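Local coordinates for protein aldehyde dehydrogenase 12 (Zea mays, PDB 6D97) that oxidises L-glutamate gamma-semialdehyde with NAD+, the last step of proline catabolism in plants, at residues T196-P201 against E432-F437; D317-A322 against S329-L334; L361-V366 against M408-V413. All coordinates share one frame; numbering follows the deposited sequence.

Interaction 1: T196-P201 against E432-F437; sequences TPFNFP and EIFGPF. With NAD (nicotinamide-adenine-dinucleotide), chain E.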
loop_
_atom_site.group_PDB
_atom_site.type_symbol
_atom_site.label_atom_id
_atom_site.label_comp_id
_atom_site.label_asym_id
_atom_site.label_seq_id
_atom_site.Cartn_x
_atom_site.Cartn_y
_atom_site.Cartn_z
ATOM N N THR A 196 -17.221 6.432 25.202
ATOM C CA THR A 196 -17.665 5.083 24.887
ATOM C C THR A 196 -18.823 4.657 25.780
ATOM O O THR A 196 -19.011 5.205 26.871
ATOM C CB THR A 196 -16.511 4.077 25.023
ATOM O OG1 THR A 196 -16.237 3.834 26.406
ATOM C CG2 THR A 196 -15.265 4.605 24.348
ATOM N N PRO A 197 -19.625 3.656 25.341
ATOM C CA PRO A 197 -20.867 3.334 26.054
ATOM C C PRO A 197 -20.747 2.185 27.045
ATOM O O PRO A 197 -19.647 1.735 27.380
ATOM C CB PRO A 197 -21.813 2.964 24.909
ATOM C CG PRO A 197 -20.906 2.235 23.958
ATOM C CD PRO A 197 -19.527 2.885 24.087
ATOM N N PHE A 198 -21.898 1.688 27.500
ATOM C CA PHE A 198 -21.920 0.737 28.604
ATOM C C PHE A 198 -21.635 -0.693 28.165
ATOM O O PHE A 198 -21.122 -1.487 28.962
ATOM C CB PHE A 198 -23.279 0.783 29.309
ATOM C CG PHE A 198 -24.368 0.044 28.578
ATOM C CD1 PHE A 198 -25.104 0.674 27.587
ATOM C CD2 PHE A 198 -24.651 -1.282 28.877
ATOM C CE1 PHE A 198 -26.098 -0.000 26.914
ATOM C CE2 PHE A 198 -25.645 -1.962 28.203
ATOM C CZ PHE A 198 -26.369 -1.320 27.221
ATOM N N ASN A 199 -21.965 -1.053 26.923
ATOM C CA ASN A 199 -22.136 -2.469 26.608
ATOM C C ASN A 199 -20.814 -3.206 26.416
ATOM O O ASN A 199 -20.756 -4.418 26.648
ATOM C CB ASN A 199 -23.034 -2.631 25.382
ATOM C CG ASN A 199 -22.488 -1.940 24.156
ATOM O OD1 ASN A 199 -21.848 -0.893 24.245
ATOM N ND2 ASN A 199 -22.743 -2.527 22.994
ATOM N N PHE A 200 -19.747 -2.518 26.010
ATOM C CA PHE A 200 -18.416 -3.122 25.919
ATOM C C PHE A 200 -17.471 -2.309 26.792
ATOM O O PHE A 200 -16.782 -1.398 26.305
ATOM C CB PHE A 200 -17.931 -3.197 24.472
ATOM C CG PHE A 200 -18.672 -4.207 23.636
ATOM C CD1 PHE A 200 -18.342 -5.554 23.696
ATOM C CD2 PHE A 200 -19.702 -3.813 22.796
ATOM C CE1 PHE A 200 -19.021 -6.487 22.937
ATOM C CE2 PHE A 200 -20.385 -4.742 22.030
ATOM C CZ PHE A 200 -20.045 -6.080 22.102
ATOM N N PRO A 201 -17.398 -2.610 28.092
ATOM C CA PRO A 201 -16.641 -1.748 29.015
ATOM C C PRO A 201 -15.133 -1.804 28.828
ATOM O O PRO A 201 -14.430 -0.969 29.413
ATOM C CB PRO A 201 -17.041 -2.280 30.401
ATOM C CG PRO A 201 -18.242 -3.157 30.171
ATOM C CD PRO A 201 -18.078 -3.709 28.794
ATOM N N GLU A 432 -34.500 0.981 16.585
ATOM C CA GLU A 432 -33.557 0.156 17.316
ATOM C C GLU A 432 -34.007 -0.010 18.762
ATOM O O GLU A 432 -34.187 0.987 19.472
ATOM C CB GLU A 432 -32.148 0.763 17.272
ATOM C CG GLU A 432 -31.091 -0.147 17.860
ATOM C CD GLU A 432 -29.811 0.582 18.183
ATOM O OE1 GLU A 432 -29.903 1.760 18.571
ATOM O OE2 GLU A 432 -28.722 -0.020 18.074
ATOM N N ILE A 433 -34.192 -1.260 19.189
ATOM C CA ILE A 433 -34.470 -1.605 20.578
ATOM C C ILE A 433 -33.214 -2.280 21.116
ATOM O O ILE A 433 -32.900 -3.427 20.749
ATOM C CB ILE A 433 -35.694 -2.516 20.724
ATOM C CG1 ILE A 433 -36.812 -2.075 19.773
ATOM C CG2 ILE A 433 -36.213 -2.533 22.170
ATOM C CD1 ILE A 433 -37.435 -0.710 20.115
ATOM N N PHE A 434 -32.488 -1.586 21.997
ATOM C CA PHE A 434 -31.210 -2.086 22.499
ATOM C C PHE A 434 -31.491 -3.132 23.579
ATOM O O PHE A 434 -31.132 -2.993 24.748
ATOM C CB PHE A 434 -30.316 -0.958 22.993
ATOM C CG PHE A 434 -28.849 -1.221 22.748
ATOM C CD1 PHE A 434 -28.386 -1.424 21.452
ATOM C CD2 PHE A 434 -27.947 -1.310 23.785
ATOM C CE1 PHE A 434 -27.048 -1.703 21.215
ATOM C CE2 PHE A 434 -26.611 -1.584 23.544
ATOM C CZ PHE A 434 -26.169 -1.782 22.259
ATOM N N GLY A 435 -32.158 -4.212 23.146
ATOM C CA GLY A 435 -32.546 -5.317 23.989
ATOM C C GLY A 435 -32.745 -6.577 23.178
ATOM O O GLY A 435 -32.544 -6.593 21.960
ATOM N N PRO A 436 -33.171 -7.672 23.842
ATOM C CA PRO A 436 -33.336 -8.961 23.128
ATOM C C PRO A 436 -34.648 -8.989 22.336
ATOM O O PRO A 436 -35.670 -9.542 22.753
ATOM C CB PRO A 436 -33.325 -9.980 24.272
ATOM C CG PRO A 436 -33.674 -9.176 25.565
ATOM C CD PRO A 436 -33.734 -7.711 25.203
ATOM N N PHE A 437 -34.608 -8.394 21.145
ATOM C CA PHE A 437 -35.827 -8.156 20.379
ATOM C C PHE A 437 -35.455 -8.020 18.911
ATOM O O PHE A 437 -34.543 -7.255 18.566
ATOM C CB PHE A 437 -36.571 -6.901 20.861
ATOM C CG PHE A 437 -37.903 -6.677 20.188
ATOM C CD1 PHE A 437 -37.979 -6.057 18.952
ATOM C CD2 PHE A 437 -39.080 -7.106 20.777
ATOM C CE1 PHE A 437 -39.207 -5.869 18.322
ATOM C CE2 PHE A 437 -40.309 -6.913 20.140
ATOM C CZ PHE A 437 -40.362 -6.301 18.919
HETATM P PA NAD E . -25.171 7.068 24.834
HETATM O O1A NAD E . -25.178 8.030 23.604
HETATM O O2A NAD E . -26.259 7.100 25.790
HETATM O O5B NAD E . -24.100 7.181 25.846
HETATM C C5B NAD E . -22.782 6.823 25.506
HETATM C C4B NAD E . -21.715 7.694 26.162
HETATM O O4B NAD E . -21.787 9.050 25.757
HETATM C C3B NAD E . -21.740 7.641 27.655
HETATM O O3B NAD E . -20.463 7.637 28.165
HETATM C C2B NAD E . -22.441 8.882 28.003
HETATM O O2B NAD E . -22.090 9.308 29.264
HETATM C C1B NAD E . -21.954 9.790 26.937
HETATM N N9A NAD E . -22.801 10.931 26.657
HETATM C C8A NAD E . -24.182 10.993 26.635
HETATM N N7A NAD E . -24.560 12.232 26.301
HETATM C C5A NAD E . -23.433 13.018 26.079
HETATM C C6A NAD E . -23.215 14.334 25.717
HETATM N N6A NAD E . -24.337 15.201 25.486
HETATM N N1A NAD E . -21.966 14.802 25.583
HETATM C C2A NAD E . -20.884 14.009 25.791
HETATM N N3A NAD E . -21.056 12.710 26.149
HETATM C C4A NAD E . -22.297 12.199 26.296
HETATM O O3 NAD E . -25.144 5.615 24.620
HETATM P PN NAD E . -26.268 4.572 25.036
HETATM O O1N NAD E . -25.797 3.256 24.316
HETATM O O2N NAD E . -26.267 4.321 26.515
HETATM O O5D NAD E . -27.651 4.913 24.548
#
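Phe434 overlaps two residues of 196-201 with the rim of its ring: Phe198 and Asn199 both meet it near the ring plane. Phe434 CE2 lies 3.7 Å from Phe198 CZ, with Phe198 CE1 next to it. With centroids 5.9 Å apart and planes at 84°, neither ring sits over the face of the other, so this is an apolar contact at the rim of Phe434 and not a stack. The Asn199 side chain crosses that of Phe434, its amide plane turned 69° from the ring, and brings ND2 to 3.6 Å from Phe434 CZ; the polar need of ND2 is met by the carbonyl oxygen of Gln326.

Phe198 holds its CG between the backbone N and the carbonyl carbon (chi1 78°), which folds the ring back so that CB of the next residue, Asn199, sits 3.9 Å above the ring centre. The same ring turns its edge to the dinucleotide, with CD1 4.0 Å from phosphate oxygen O2N of NAD. Two residues earlier, Thr196 O accepts a 3.1 Å hydrogen bond from O3B of the adenosine ribose of NAD. Phenylalanines suit this place because they fill the space between loops without claiming polar partners, while asparagine can offer both aliphatic CB and an N-H donor.

The contact thus joins the loop after strand 191-196 of the Rossmann-type sheet to the Glu-Ile-Phe-Gly-Pro loop, two sequence motifs of the aldehyde dehydrogenase family, which meet here beside the NAD pyrophosphate at the cofactor cleft.

Interaction 2: D317-A322 against S329-L334; sequences DQDAYA and SAQSVL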
loop_
_atom_site.group_PDB
_atom_site.type_symbol
_atom_site.label_atom_id
_atom_site.label_comp_id
_atom_site.label_asym_id
_atom_site.label_seq_id
_atom_site.Cartn_x
_atom_site.Cartn_y
_atom_site.Cartn_z
ATOM N N ASP A 317 -29.686 -17.013 16.665
ATOM C CA ASP A 317 -29.923 -16.859 18.096
ATOM C C ASP A 317 -28.797 -16.078 18.763
ATOM O O ASP A 317 -29.050 -15.221 19.619
ATOM C CB ASP A 317 -30.087 -18.228 18.754
ATOM C CG ASP A 317 -30.202 -18.137 20.267
ATOM O OD1 ASP A 317 -31.285 -17.747 20.755
ATOM O OD2 ASP A 317 -29.206 -18.439 20.962
ATOM N N GLN A 318 -27.547 -16.365 18.394
ATOM C CA GLN A 318 -26.429 -15.644 18.988
ATOM C C GLN A 318 -26.404 -14.197 18.524
ATOM O O GLN A 318 -26.131 -13.290 19.319
ATOM C CB GLN A 318 -25.110 -16.341 18.652
ATOM C CG GLN A 318 -24.943 -17.694 19.325
ATOM C CD GLN A 318 -24.730 -17.585 20.827
ATOM O OE1 GLN A 318 -25.250 -18.389 21.599
ATOM N NE2 GLN A 318 -23.958 -16.592 21.246
ATOM N N ASP A 319 -26.695 -13.959 17.243
ATOM C CA ASP A 319 -26.683 -12.595 16.726
ATOM C C ASP A 319 -27.742 -11.745 17.409
ATOM O O ASP A 319 -27.483 -10.601 17.795
ATOM C CB ASP A 319 -26.900 -12.594 15.214
ATOM C CG ASP A 319 -25.635 -12.896 14.444
ATOM O OD1 ASP A 319 -24.533 -12.711 15.002
ATOM O OD2 ASP A 319 -25.751 -13.312 13.273
ATOM N N ALA A 320 -28.943 -12.294 17.579
ATOM C CA ALA A 320 -30.047 -11.495 18.092
ATOM C C ALA A 320 -30.018 -11.365 19.608
ATOM O O ALA A 320 -30.453 -10.338 20.142
ATOM C CB ALA A 320 -31.381 -12.094 17.644
ATOM N N TYR A 321 -29.504 -12.368 20.323
ATOM C CA TYR A 321 -29.812 -12.487 21.741
ATOM C C TYR A 321 -28.619 -12.632 22.673
ATOM O O TYR A 321 -28.813 -12.520 23.889
ATOM C CB TYR A 321 -30.766 -13.667 21.964
ATOM C CG TYR A 321 -32.066 -13.475 21.229
ATOM C CD1 TYR A 321 -32.741 -12.261 21.294
ATOM C CD2 TYR A 321 -32.602 -14.491 20.449
ATOM C CE1 TYR A 321 -33.923 -12.071 20.618
ATOM C CE2 TYR A 321 -33.785 -14.311 19.766
ATOM C CZ TYR A 321 -34.442 -13.100 19.855
ATOM O OH TYR A 321 -35.622 -12.909 19.178
ATOM N N ALA A 322 -27.410 -12.880 22.170
ATOM C CA ALA A 322 -26.240 -12.802 23.034
ATOM C C ALA A 322 -26.158 -11.411 23.647
ATOM O O ALA A 322 -26.477 -10.413 22.996
ATOM C CB ALA A 322 -24.962 -13.119 22.257
ATOM N N SER A 329 -24.086 -4.326 16.998
ATOM C CA SER A 329 -24.089 -5.197 15.831
ATOM C C SER A 329 -25.196 -6.244 15.865
ATOM O O SER A 329 -25.253 -7.090 14.968
ATOM C CB SER A 329 -22.730 -5.895 15.699
ATOM O OG SER A 329 -22.420 -6.653 16.858
ATOM N N ALA A 330 -26.085 -6.194 16.855
ATOM C CA ALA A 330 -27.047 -7.268 17.057
ATOM C C ALA A 330 -28.077 -7.318 15.930
ATOM O O ALA A 330 -28.454 -6.296 15.347
ATOM C CB ALA A 330 -27.750 -7.110 18.406
ATOM N N GLN A 331 -28.521 -8.536 15.626
ATOM C CA GLN A 331 -29.535 -8.777 14.603
ATOM C C GLN A 331 -30.868 -8.190 15.055
ATOM O O GLN A 331 -31.468 -8.665 16.025
ATOM C CB GLN A 331 -29.647 -10.278 14.347
ATOM C CG GLN A 331 -30.812 -10.704 13.472
ATOM C CD GLN A 331 -30.732 -12.173 13.092
ATOM O OE1 GLN A 331 -29.670 -12.665 12.714
ATOM N NE2 GLN A 331 -31.853 -12.881 13.202
ATOM N N SER A 332 -31.332 -7.150 14.359
ATOM C CA SER A 332 -32.590 -6.498 14.692
ATOM C C SER A 332 -33.720 -6.816 13.725
ATOM O O SER A 332 -34.888 -6.650 14.092
ATOM C CB SER A 332 -32.408 -4.974 14.752
ATOM O OG SER A 332 -31.617 -4.592 15.866
ATOM N N VAL A 333 -33.411 -7.254 12.509
ATOM C CA VAL A 333 -34.445 -7.665 11.568
ATOM C C VAL A 333 -33.907 -8.822 10.735
ATOM O O VAL A 333 -32.711 -8.888 10.433
ATOM C CB VAL A 333 -34.914 -6.486 10.686
ATOM C CG1 VAL A 333 -33.768 -5.941 9.873
ATOM C CG2 VAL A 333 -36.071 -6.912 9.783
ATOM N N LEU A 334 -34.802 -9.745 10.382
ATOM C CA LEU A 334 -34.467 -10.928 9.600
ATOM C C LEU A 334 -35.396 -10.994 8.397
ATOM O O LEU A 334 -36.611 -11.149 8.560
ATOM C CB LEU A 334 -34.590 -12.197 10.454
ATOM C CG LEU A 334 -34.214 -13.543 9.831
ATOM C CD1 LEU A 334 -32.738 -13.566 9.493
ATOM C CD2 LEU A 334 -34.552 -14.686 10.770
HETATM O O HOH W 1 -31.338 -8.209 18.919
#
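Gln331 reaches helix 309-321 first with its CB, which rests 3.7 Å from Asp319 CB and close to the backbone N of Ala320. CG stands anti to the backbone N (chi1 171°), and the extended chain crosses that of Asp319 at about a right angle. The amide plane is turned 58° from the carboxylate. At the tip, OE1 lies 3.7 Å from Asp319 CB and takes a hydrogen bond from Lys300 NZ, while NE2 is paired with Gln438 OE1. Lys300 also forms a salt bridge with Asp319 OD2, and Thr495 binds OD1; the lysine therefore ties the two acceptors together. Glutamine, long and both donor and acceptor, suits this buried position.

The backbones join directly as well: Gln331 N donates to Asp319 O at 3.2 Å, from above the carbonyl plane, and the same oxygen has Ala330 CA 3.4 Å away. Small Ala320 and Ala330 allow this close approach. A water lies 2.6 Å from Ala320 O and 2.9 Å from Gln331 O, linking the C-terminal turn of the helix to the strand.

The contact closes a beta-alpha-beta unit, packing the end of helix 309-321 against strand 331-337, which runs between strands 298-302 and 437-443.

Interaction 3: L361-V366 against M408-V413; sequences LTIGPV and MKPTAV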
loop_
_atom_site.group_PDB
_atom_site.type_symbol
_atom_site.label_atom_id
_atom_site.label_comp_id
_atom_site.label_asym_id
_atom_site.label_seq_id
_atom_site.Cartn_x
_atom_site.Cartn_y
_atom_site.Cartn_z
ATOM N N LEU A 361 -26.627 -15.742 32.512
ATOM C CA LEU A 361 -26.665 -14.466 31.802
ATOM C C LEU A 361 -26.662 -14.644 30.287
ATOM O O LEU A 361 -26.185 -13.779 29.551
ATOM C CB LEU A 361 -25.523 -13.551 32.248
ATOM C CG LEU A 361 -25.758 -12.961 33.641
ATOM C CD1 LEU A 361 -24.560 -12.152 34.112
ATOM C CD2 LEU A 361 -27.015 -12.105 33.633
ATOM N N THR A 362 -27.204 -15.763 29.806
ATOM C CA THR A 362 -27.553 -15.861 28.396
ATOM C C THR A 362 -28.819 -15.080 28.068
ATOM O O THR A 362 -29.127 -14.885 26.886
ATOM C CB THR A 362 -27.708 -17.328 27.992
ATOM O OG1 THR A 362 -28.456 -18.026 28.996
ATOM C CG2 THR A 362 -26.339 -17.976 27.843
ATOM N N ILE A 363 -29.573 -14.675 29.088
ATOM C CA ILE A 363 -30.517 -13.568 29.026
ATOM C C ILE A 363 -30.313 -12.788 30.317
ATOM O O ILE A 363 -29.889 -13.349 31.332
ATOM C CB ILE A 363 -31.986 -14.028 28.870
ATOM C CG1 ILE A 363 -32.896 -12.851 28.498
ATOM C CG2 ILE A 363 -32.487 -14.673 30.152
ATOM C CD1 ILE A 363 -32.673 -12.311 27.110
ATOM N N GLY A 364 -30.580 -11.486 30.282
ATOM C CA GLY A 364 -30.348 -10.693 31.466
ATOM C C GLY A 364 -30.817 -9.256 31.416
ATOM O O GLY A 364 -31.587 -8.845 30.541
ATOM N N PRO A 365 -30.351 -8.464 32.386
ATOM C CA PRO A 365 -30.765 -7.058 32.472
ATOM C C PRO A 365 -30.457 -6.297 31.191
ATOM O O PRO A 365 -29.464 -6.557 30.507
ATOM C CB PRO A 365 -29.947 -6.518 33.653
ATOM C CG PRO A 365 -29.542 -7.726 34.430
ATOM C CD PRO A 365 -29.379 -8.823 33.430
ATOM N N VAL A 366 -31.343 -5.359 30.865
ATOM C CA VAL A 366 -31.228 -4.513 29.682
ATOM C C VAL A 366 -31.067 -3.090 30.195
ATOM O O VAL A 366 -32.034 -2.472 30.662
ATOM C CB VAL A 366 -32.439 -4.643 28.755
ATOM C CG1 VAL A 366 -32.262 -3.756 27.547
ATOM C CG2 VAL A 366 -32.624 -6.094 28.342
ATOM N N MET A 408 -36.490 -9.043 29.884
ATOM C CA MET A 408 -37.395 -9.605 28.894
ATOM C C MET A 408 -36.880 -10.946 28.395
ATOM O O MET A 408 -35.670 -11.153 28.263
ATOM C CB MET A 408 -37.563 -8.652 27.706
ATOM C CG MET A 408 -38.533 -7.510 27.945
ATOM S SD MET A 408 -40.247 -8.064 27.976
ATOM C CE MET A 408 -40.403 -8.774 26.338
ATOM N N LYS A 409 -37.810 -11.851 28.116
ATOM C CA LYS A 409 -37.466 -13.053 27.381
ATOM C C LYS A 409 -37.114 -12.680 25.941
ATOM O O LYS A 409 -37.611 -11.679 25.418
ATOM C CB LYS A 409 -38.628 -14.043 27.392
ATOM C CG LYS A 409 -39.006 -14.578 28.766
ATOM C CD LYS A 409 -40.207 -15.509 28.677
ATOM C CE LYS A 409 -40.541 -16.124 30.026
ATOM N NZ LYS A 409 -41.762 -16.974 29.960
ATOM N N PRO A 410 -36.254 -13.461 25.285
ATOM C CA PRO A 410 -35.917 -13.175 23.883
ATOM C C PRO A 410 -37.172 -13.143 23.029
ATOM O O PRO A 410 -37.975 -14.079 23.039
ATOM C CB PRO A 410 -34.996 -14.337 23.492
ATOM C CG PRO A 410 -34.431 -14.815 24.778
ATOM C CD PRO A 410 -35.515 -14.623 25.803
ATOM N N THR A 411 -37.340 -12.051 22.292
ATOM C CA THR A 411 -38.574 -11.780 21.575
ATOM C C THR A 411 -38.309 -11.587 20.089
ATOM O O THR A 411 -37.364 -10.896 19.695
ATOM C CB THR A 411 -39.271 -10.542 22.143
ATOM O OG1 THR A 411 -39.571 -10.757 23.528
ATOM C CG2 THR A 411 -40.560 -10.255 21.378
ATOM N N ALA A 412 -39.159 -12.206 19.272
ATOM C CA ALA A 412 -39.170 -12.013 17.830
ATOM C C ALA A 412 -40.608 -11.813 17.382
ATOM O O ALA A 412 -41.490 -12.594 17.752
ATOM C CB ALA A 412 -38.551 -13.206 17.100
ATOM N N VAL A 413 -40.843 -10.773 16.587
ATOM C CA VAL A 413 -42.177 -10.434 16.106
ATOM C C VAL A 413 -42.161 -10.479 14.587
ATOM O O VAL A 413 -41.336 -9.814 13.949
ATOM C CB VAL A 413 -42.632 -9.053 16.603
ATOM C CG1 VAL A 413 -43.959 -8.681 15.965
ATOM C CG2 VAL A 413 -42.741 -9.042 18.120
HETATM O O HOH W 2 -34.049 -9.174 29.014
#
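Ile363 presses its longer branch onto the backbone of Met408 and the ring of Pro410, and this is the tight part of the contact. With chi1 at -167° that branch points away from the backbone N and lies beside the carbonyl carbon, which places CG1 3.3 Å from Met408 O. CD1 then continues to 3.8 Å from Pro410 CG, with Pro410 CD beside it. A branched aliphatic chain fits a rigid proline ring well, since neither needs a polar partner; Ser324 and Pro436 pack round the same isoleucine. An alanine here is likely to open a gap beside Pro410 CG and strip Met408 O of its aliphatic cover.

The looser part relies on water. One molecule donates to Gly364 O at 2.9 Å and accepts from Met408 N at 2.6 Å, so the two backbones are joined there through a solvent molecule. Gly364 suits its extended backbone because a CB would run into Pro365 CD.

Dispersion thus carries the direct side-chain contact, while the water satisfies a donor and an acceptor of the main chain that do not meet each other; no charged pair takes part between the segments.

How the interactions relate
The three contacts form a compact cluster, with interaction 1 centred about 12 Å from each of the others and interactions 2 and 3 about 11 Å apart. Along the chain, interaction 2 closes before interaction 3 opens, and both fall between the two segments of interaction 1. Strands 411-414, 437-443 and 331-337 are consecutive in one mixed seven-stranded sheet, so segment 432-437 leads into the strand between those of interactions 3 and 2. Tyr321 joins them: its ring packs on Pro436 and Pro410, and its OH bonds to Thr411 O. Interaction 1 brings the loop leading into this sheet against the loop after strand 191-196 of the parallel sheet, at the NAD site.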